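Local coordinates for hypothetical protein PH1566 (Pyrococcus horikoshii, PDB 2E3U), which probably binds RNA through KH domains and is a Dim2p-type factor for the processing of pre-ribosomal RNA, at residues A[57-62]-A[91-96]; A[98-103]-A[107-112]. All blocks are in the same frame, centred on the assembly; numbering follows the deposited sequence.

Contact 1. Residues A[57-62]-A[91-96]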
loop_
_atom_site.group_PDB
_atom_site.type_symbol
_atom_site.label_atom_id
_atom_site.label_comp_id
_atom_site.label_asym_id
_atom_site.label_seq_id
_atom_site.Cartn_x
_atom_site.Cartn_y
_atom_site.Cartn_z
ATOM N N LYS A 57 4.812 11.803 13.186
ATOM C CA LYS A 57 6.157 11.952 13.743
ATOM C C LYS A 57 7.017 10.697 13.689
ATOM O O LYS A 57 8.244 10.796 13.650
ATOM C CB LYS A 57 6.124 12.464 15.182
ATOM C CG LYS A 57 5.975 13.950 15.280
ATOM C CD LYS A 57 7.319 14.702 15.164
ATOM C CE LYS A 57 7.259 16.035 15.941
ATOM N NZ LYS A 57 8.617 16.594 16.266
ATOM N N GLU A 58 6.385 9.528 13.710
ATOM C CA GLU A 58 7.125 8.295 13.550
ATOM C C GLU A 58 7.655 8.163 12.142
ATOM O O GLU A 58 8.775 7.734 11.944
ATOM C CB GLU A 58 6.284 7.058 13.934
ATOM C CG GLU A 58 6.709 6.408 15.206
ATOM C CD GLU A 58 8.107 5.809 15.118
ATOM O OE1 GLU A 58 8.562 5.537 13.993
ATOM O OE2 GLU A 58 8.748 5.607 16.169
ATOM N N ILE A 59 6.832 8.510 11.162
ATOM C CA ILE A 59 7.294 8.584 9.761
ATOM C C ILE A 59 8.404 9.612 9.542
ATOM O O ILE A 59 9.413 9.308 8.902
ATOM C CB ILE A 59 6.128 8.812 8.746
ATOM C CG1 ILE A 59 5.010 7.776 8.948
ATOM C CG2 ILE A 59 6.673 8.789 7.297
ATOM C CD1 ILE A 59 3.616 8.223 8.408
ATOM N N GLU A 60 8.232 10.825 10.062
ATOM C CA GLU A 60 9.302 11.819 10.008
ATOM C C GLU A 60 10.642 11.344 10.575
ATOM O O GLU A 60 11.693 11.598 9.978
ATOM C CB GLU A 60 8.864 13.101 10.704
ATOM C CG GLU A 60 7.729 13.751 9.959
ATOM C CD GLU A 60 7.217 14.964 10.630
ATOM O OE1 GLU A 60 7.300 15.046 11.865
ATOM O OE2 GLU A 60 6.728 15.836 9.911
ATOM N N LYS A 61 10.594 10.658 11.717
ATOM C CA LYS A 61 11.785 10.210 12.422
ATOM C C LYS A 61 12.509 9.069 11.668
ATOM O O LYS A 61 13.735 9.075 11.543
ATOM C CB LYS A 61 11.409 9.806 13.854
ATOM C CG LYS A 61 12.430 8.911 14.568
ATOM C CD LYS A 61 12.175 8.706 16.063
ATOM C CE LYS A 61 13.003 7.501 16.544
ATOM N NZ LYS A 61 13.262 7.466 18.036
ATOM N N ARG A 62 11.748 8.113 11.149
ATOM C CA ARG A 62 12.310 6.975 10.423
ATOM C C ARG A 62 12.862 7.280 9.020
ATOM O O ARG A 62 13.722 6.559 8.510
ATOM C CB ARG A 62 11.287 5.847 10.366
ATOM C CG ARG A 62 10.821 5.347 11.737
ATOM C CD ARG A 62 10.374 3.901 11.609
ATOM N NE ARG A 62 9.452 3.500 12.661
ATOM C CZ ARG A 62 8.980 2.269 12.822
ATOM N NH1 ARG A 62 8.130 2.024 13.827
ATOM N NH2 ARG A 62 9.358 1.288 11.990
ATOM N N TRP A 91 11.047 9.565 -1.321
ATOM C CA TRP A 91 10.136 8.656 -2.077
ATOM C C TRP A 91 9.525 7.609 -1.159
ATOM O O TRP A 91 8.379 7.285 -1.295
ATOM C CB TRP A 91 10.858 7.942 -3.256
ATOM C CG TRP A 91 11.558 8.873 -4.172
ATOM C CD1 TRP A 91 11.213 10.179 -4.447
ATOM C CD2 TRP A 91 12.716 8.586 -4.966
ATOM N NE1 TRP A 91 12.084 10.715 -5.355
ATOM C CE2 TRP A 91 13.027 9.773 -5.690
ATOM C CE3 TRP A 91 13.524 7.448 -5.137
ATOM C CZ2 TRP A 91 14.140 9.864 -6.562
ATOM C CZ3 TRP A 91 14.646 7.535 -5.984
ATOM C CH2 TRP A 91 14.939 8.739 -6.688
ATOM N N LYS A 92 10.315 7.112 -0.205
ATOM C CA LYS A 92 9.864 6.101 0.709
ATOM C C LYS A 92 8.860 6.641 1.709
ATOM O O LYS A 92 7.864 5.970 2.020
ATOM C CB LYS A 92 11.077 5.443 1.410
ATOM C CG LYS A 92 11.743 4.297 0.576
ATOM C CD LYS A 92 12.885 3.648 1.393
ATOM C CE LYS A 92 13.507 2.446 0.700
ATOM N NZ LYS A 92 12.514 1.492 0.101
ATOM N N ALA A 93 9.123 7.839 2.237
ATOM C CA ALA A 93 8.127 8.506 3.066
ATOM C C ALA A 93 6.847 8.771 2.273
ATOM O O ALA A 93 5.762 8.595 2.794
ATOM C CB ALA A 93 8.672 9.819 3.677
ATOM N N ARG A 94 6.977 9.190 1.014
ATOM C CA ARG A 94 5.808 9.458 0.207
ATOM C C ARG A 94 4.969 8.183 0.004
ATOM O O ARG A 94 3.732 8.200 0.092
ATOM C CB ARG A 94 6.233 10.017 -1.161
ATOM C CG ARG A 94 5.046 10.106 -2.152
ATOM C CD ARG A 94 5.464 9.982 -3.597
ATOM N NE ARG A 94 6.113 8.718 -3.870
ATOM C CZ ARG A 94 7.090 8.557 -4.766
ATOM N NH1 ARG A 94 7.545 9.585 -5.446
ATOM N NH2 ARG A 94 7.624 7.352 -4.975
ATOM N N ASP A 95 5.666 7.077 -0.271
ATOM C CA ASP A 95 5.046 5.802 -0.530
ATOM C C ASP A 95 4.384 5.246 0.732
ATOM O O ASP A 95 3.343 4.630 0.644
ATOM C CB ASP A 95 6.076 4.826 -1.099
ATOM C CG ASP A 95 6.471 5.165 -2.516
ATOM O OD1 ASP A 95 5.854 6.060 -3.159
ATOM O OD2 ASP A 95 7.414 4.531 -3.017
ATOM N N ILE A 96 4.960 5.504 1.890
ATOM C CA ILE A 96 4.335 5.137 3.158
ATOM C C ILE A 96 3.030 5.884 3.377
ATOM O O ILE A 96 2.016 5.272 3.748
ATOM C CB ILE A 96 5.287 5.402 4.359
ATOM C CG1 ILE A 96 6.442 4.415 4.319
ATOM C CG2 ILE A 96 4.523 5.348 5.709
ATOM C CD1 ILE A 96 7.625 4.832 5.239
#

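Contact 2. Residues A[98-103]-A[107-112]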
loop_
_atom_site.group_PDB
_atom_site.type_symbol
_atom_site.label_atom_id
_atom_site.label_comp_id
_atom_site.label_asym_id
_atom_site.label_seq_id
_atom_site.Cartn_x
_atom_site.Cartn_y
_atom_site.Cartn_z
ATOM N N LEU A 98 1.197 7.267 0.919
ATOM C CA LEU A 98 0.302 6.649 -0.089
ATOM C C LEU A 98 -0.263 5.277 0.314
ATOM O O LEU A 98 -1.429 5.000 0.051
ATOM C CB LEU A 98 1.023 6.478 -1.437
ATOM C CG LEU A 98 1.311 7.743 -2.219
ATOM C CD1 LEU A 98 2.150 7.340 -3.425
ATOM C CD2 LEU A 98 -0.064 8.396 -2.635
ATOM N N ALA A 99 0.593 4.427 0.908
ATOM C CA ALA A 99 0.202 3.108 1.403
ATOM C C ALA A 99 -0.864 3.216 2.532
ATOM O O ALA A 99 -1.873 2.527 2.492
ATOM C CB ALA A 99 1.446 2.330 1.897
ATOM N N ILE A 100 -0.615 4.073 3.529
ATOM C CA ILE A 100 -1.619 4.400 4.552
ATOM C C ILE A 100 -2.933 4.935 3.915
ATOM O O ILE A 100 -4.024 4.502 4.249
ATOM C CB ILE A 100 -1.042 5.413 5.594
ATOM C CG1 ILE A 100 0.171 4.781 6.299
ATOM C CG2 ILE A 100 -2.139 5.849 6.643
ATOM C CD1 ILE A 100 0.982 5.785 7.169
ATOM N N GLY A 101 -2.811 5.867 2.992
ATOM C CA GLY A 101 -3.948 6.384 2.284
ATOM C C GLY A 101 -4.747 5.351 1.547
ATOM O O GLY A 101 -5.974 5.496 1.447
ATOM N N ARG A 102 -4.080 4.316 1.031
ATOM C CA ARG A 102 -4.756 3.225 0.322
ATOM C C ARG A 102 -5.142 2.033 1.229
ATOM O O ARG A 102 -5.296 0.874 0.781
ATOM C CB ARG A 102 -3.880 2.773 -0.853
ATOM C CG ARG A 102 -3.790 3.795 -1.971
ATOM C CD ARG A 102 -5.119 3.847 -2.733
ATOM N NE ARG A 102 -6.030 4.882 -2.278
ATOM C CZ ARG A 102 -7.360 4.800 -2.320
ATOM N NH1 ARG A 102 -7.979 3.696 -2.743
ATOM N NH2 ARG A 102 -8.083 5.826 -1.899
ATOM N N GLY A 103 -5.218 2.304 2.522
ATOM C CA GLY A 103 -5.765 1.325 3.437
ATOM C C GLY A 103 -4.818 0.469 4.248
ATOM O O GLY A 103 -5.304 -0.297 5.075
ATOM N N GLU A 107 1.852 0.470 10.695
ATOM C CA GLU A 107 2.771 -0.648 10.981
ATOM C C GLU A 107 3.104 -1.455 9.723
ATOM O O GLU A 107 4.247 -1.856 9.527
ATOM C CB GLU A 107 2.197 -1.598 12.055
ATOM C CG GLU A 107 1.855 -0.909 13.417
ATOM C CD GLU A 107 3.072 -0.716 14.334
ATOM O OE1 GLU A 107 4.136 -0.291 13.810
ATOM O OE2 GLU A 107 2.962 -0.975 15.577
ATOM N N ARG A 108 2.081 -1.712 8.910
ATOM C CA ARG A 108 2.181 -2.453 7.643
ATOM C C ARG A 108 2.823 -1.637 6.527
ATOM O O ARG A 108 3.689 -2.167 5.835
ATOM C CB ARG A 108 0.814 -3.000 7.223
ATOM C CG ARG A 108 0.314 -4.147 8.191
ATOM C CD ARG A 108 -0.207 -5.357 7.422
ATOM N NE ARG A 108 -1.278 -5.054 6.445
ATOM C CZ ARG A 108 -1.591 -5.853 5.418
ATOM N NH1 ARG A 108 -2.591 -5.540 4.584
ATOM N NH2 ARG A 108 -0.913 -6.980 5.225
ATOM N N ALA A 109 2.437 -0.353 6.374
ATOM C CA ALA A 109 3.148 0.588 5.453
ATOM C C ALA A 109 4.657 0.735 5.720
ATOM O O ALA A 109 5.448 0.891 4.772
ATOM C CB ALA A 109 2.497 1.943 5.477
ATOM N N PHE A 110 5.073 0.706 6.999
ATOM C CA PHE A 110 6.514 0.808 7.348
ATOM C C PHE A 110 7.391 -0.308 6.779
ATOM O O PHE A 110 8.621 -0.174 6.737
ATOM C CB PHE A 110 6.747 0.867 8.856
ATOM C CG PHE A 110 6.510 2.220 9.474
ATOM C CD1 PHE A 110 7.039 3.370 8.905
ATOM C CD2 PHE A 110 5.811 2.324 10.670
ATOM C CE1 PHE A 110 6.826 4.617 9.480
ATOM C CE2 PHE A 110 5.593 3.578 11.281
ATOM C CZ PHE A 110 6.107 4.718 10.684
ATOM N N ARG A 111 6.786 -1.400 6.335
ATOM C CA ARG A 111 7.493 -2.365 5.465
ATOM C C ARG A 111 8.288 -1.675 4.333
ATOM O O ARG A 111 9.400 -2.094 4.005
ATOM C CB ARG A 111 6.518 -3.384 4.852
ATOM C CG ARG A 111 7.225 -4.572 4.151
ATOM C CD ARG A 111 6.246 -5.487 3.432
ATOM N NE ARG A 111 7.017 -6.413 2.608
ATOM C CZ ARG A 111 6.640 -7.637 2.245
ATOM N NH1 ARG A 111 7.481 -8.336 1.514
ATOM N NH2 ARG A 111 5.443 -8.158 2.617
ATOM N N LEU A 112 7.730 -0.603 3.777
ATOM C CA LEU A 112 8.311 0.096 2.653
ATOM C C LEU A 112 9.687 0.697 2.959
ATOM O O LEU A 112 10.412 1.044 2.026
ATOM C CB LEU A 112 7.384 1.189 2.154
ATOM C CG LEU A 112 6.208 0.702 1.313
ATOM C CD1 LEU A 112 5.156 1.801 1.369
ATOM C CD2 LEU A 112 6.676 0.464 -0.099
#

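Contact 1. Residues A[57-62]-A[91-96]
I59 meets A93 and I96 across the gap between helices 54-63 and 87-101, and every atom of this contact is aliphatic carbon, with no hydrogen bond bridging the two segments. One turn before the end of the first segment, E58 serves its own helix: its OE1 takes the N-H of R62, with E58 OE1 and R62 NE 2.6 Å apart, a nearly straight salt bridge (165° at the hydrogen) lying close to the guanidinium plane but tilted out of the carboxylate plane on the syn side.

I59 follows and does the touching with both branches. CG2 stands anti to the backbone N and reaches the methyl of A93, I59 CG2 to A93 CB being 4.3 Å; the other branch, set beside the backbone N (chi1 -52°), ends in CD1, which lies 4.0 Å from I96 CG2. That methyl of I96 lies beside the CG1-CD1 arm of I59 as the two side chains run past each other in opposite directions, and a branched residue suits this place because one side chain can serve two neighbours. A93, by contrast, is small enough for the backbones to come close, with I59 CA and A93 CA only 6.7 Å apart.

These are the helices of a type I KH domain that pack together on one side of its three-stranded antiparallel sheet; I59 also rests on I67 of strand 65-69, and A93 on T65 and I78, so the contact belongs to the domain's core. E60 turns away from helix 87-101, its OE2 accepting the backbone N-H of I67. At the end of the segment, R62 makes a cation-pi contact with F110. On the second helix, R94 grips D95 side-on: R94 NE and R94 NH2, each 2.8 Å from D95 OD1, approach from the same face of the carboxylate.

Contact 2. Residues A[98-103]-A[107-112]
The backbones come closest where A99 CA and A109 CA stand 5.6 Å apart, as the last turns of helix 87-101 lie against the short helix 106-109 and the 3-10 turn 110-112. Two alanines make so near an approach possible: A99 CB faces A109 CB at 3.8 Å, methyl to methyl. Larger aliphatic groups fill in around this pair. L112, with CG set beside its backbone N (chi1 -77°), brings CD1 to 3.8 Å from A99 CB, while I100 reaches A109 CB with its CG1 at the same 3.8 Å. All four are buried, and no hydrogen bond joins the segments.

Polar groups of the second segment bond elsewhere: R108 forms a salt bridge with E155 of helix 149-158, and R111 one with E117, just ahead of strand 118-123.

The first helix ends after G101, and R102 is the first residue to leave helical angles. G103, at a positive phi of 100°, is a position where a side chain would press on the preceding carbonyl, so glycine suits it; its N bonds to I100 O at 3.0 Å, and F104 N to A99 O. This is a Schellman motif, which closes helix 87-101 and lets the chain turn back towards the short helix 106-109.

Overall arrangement
From the N terminus the chain passes strand 35-39 and helix 42-49, then runs through helix 54-63, strands 65-69 and 75-80, and on to helix 87-101, where contact 1 closes a loop of 28 residues with two strands inside it. Contact 2 opens only afterwards and closes a much shorter loop of three residues, so the two stand in series, neither nested nor crossed. Helix 87-101 belongs to both, and their centres lie 10 Å apart. They also meet directly: K92 NZ is 2.9 Å from L112 O, probably a hydrogen bond, and I59 packs on F110. Together they join the helices of the first KH domain to the segment leading into strand 118-123.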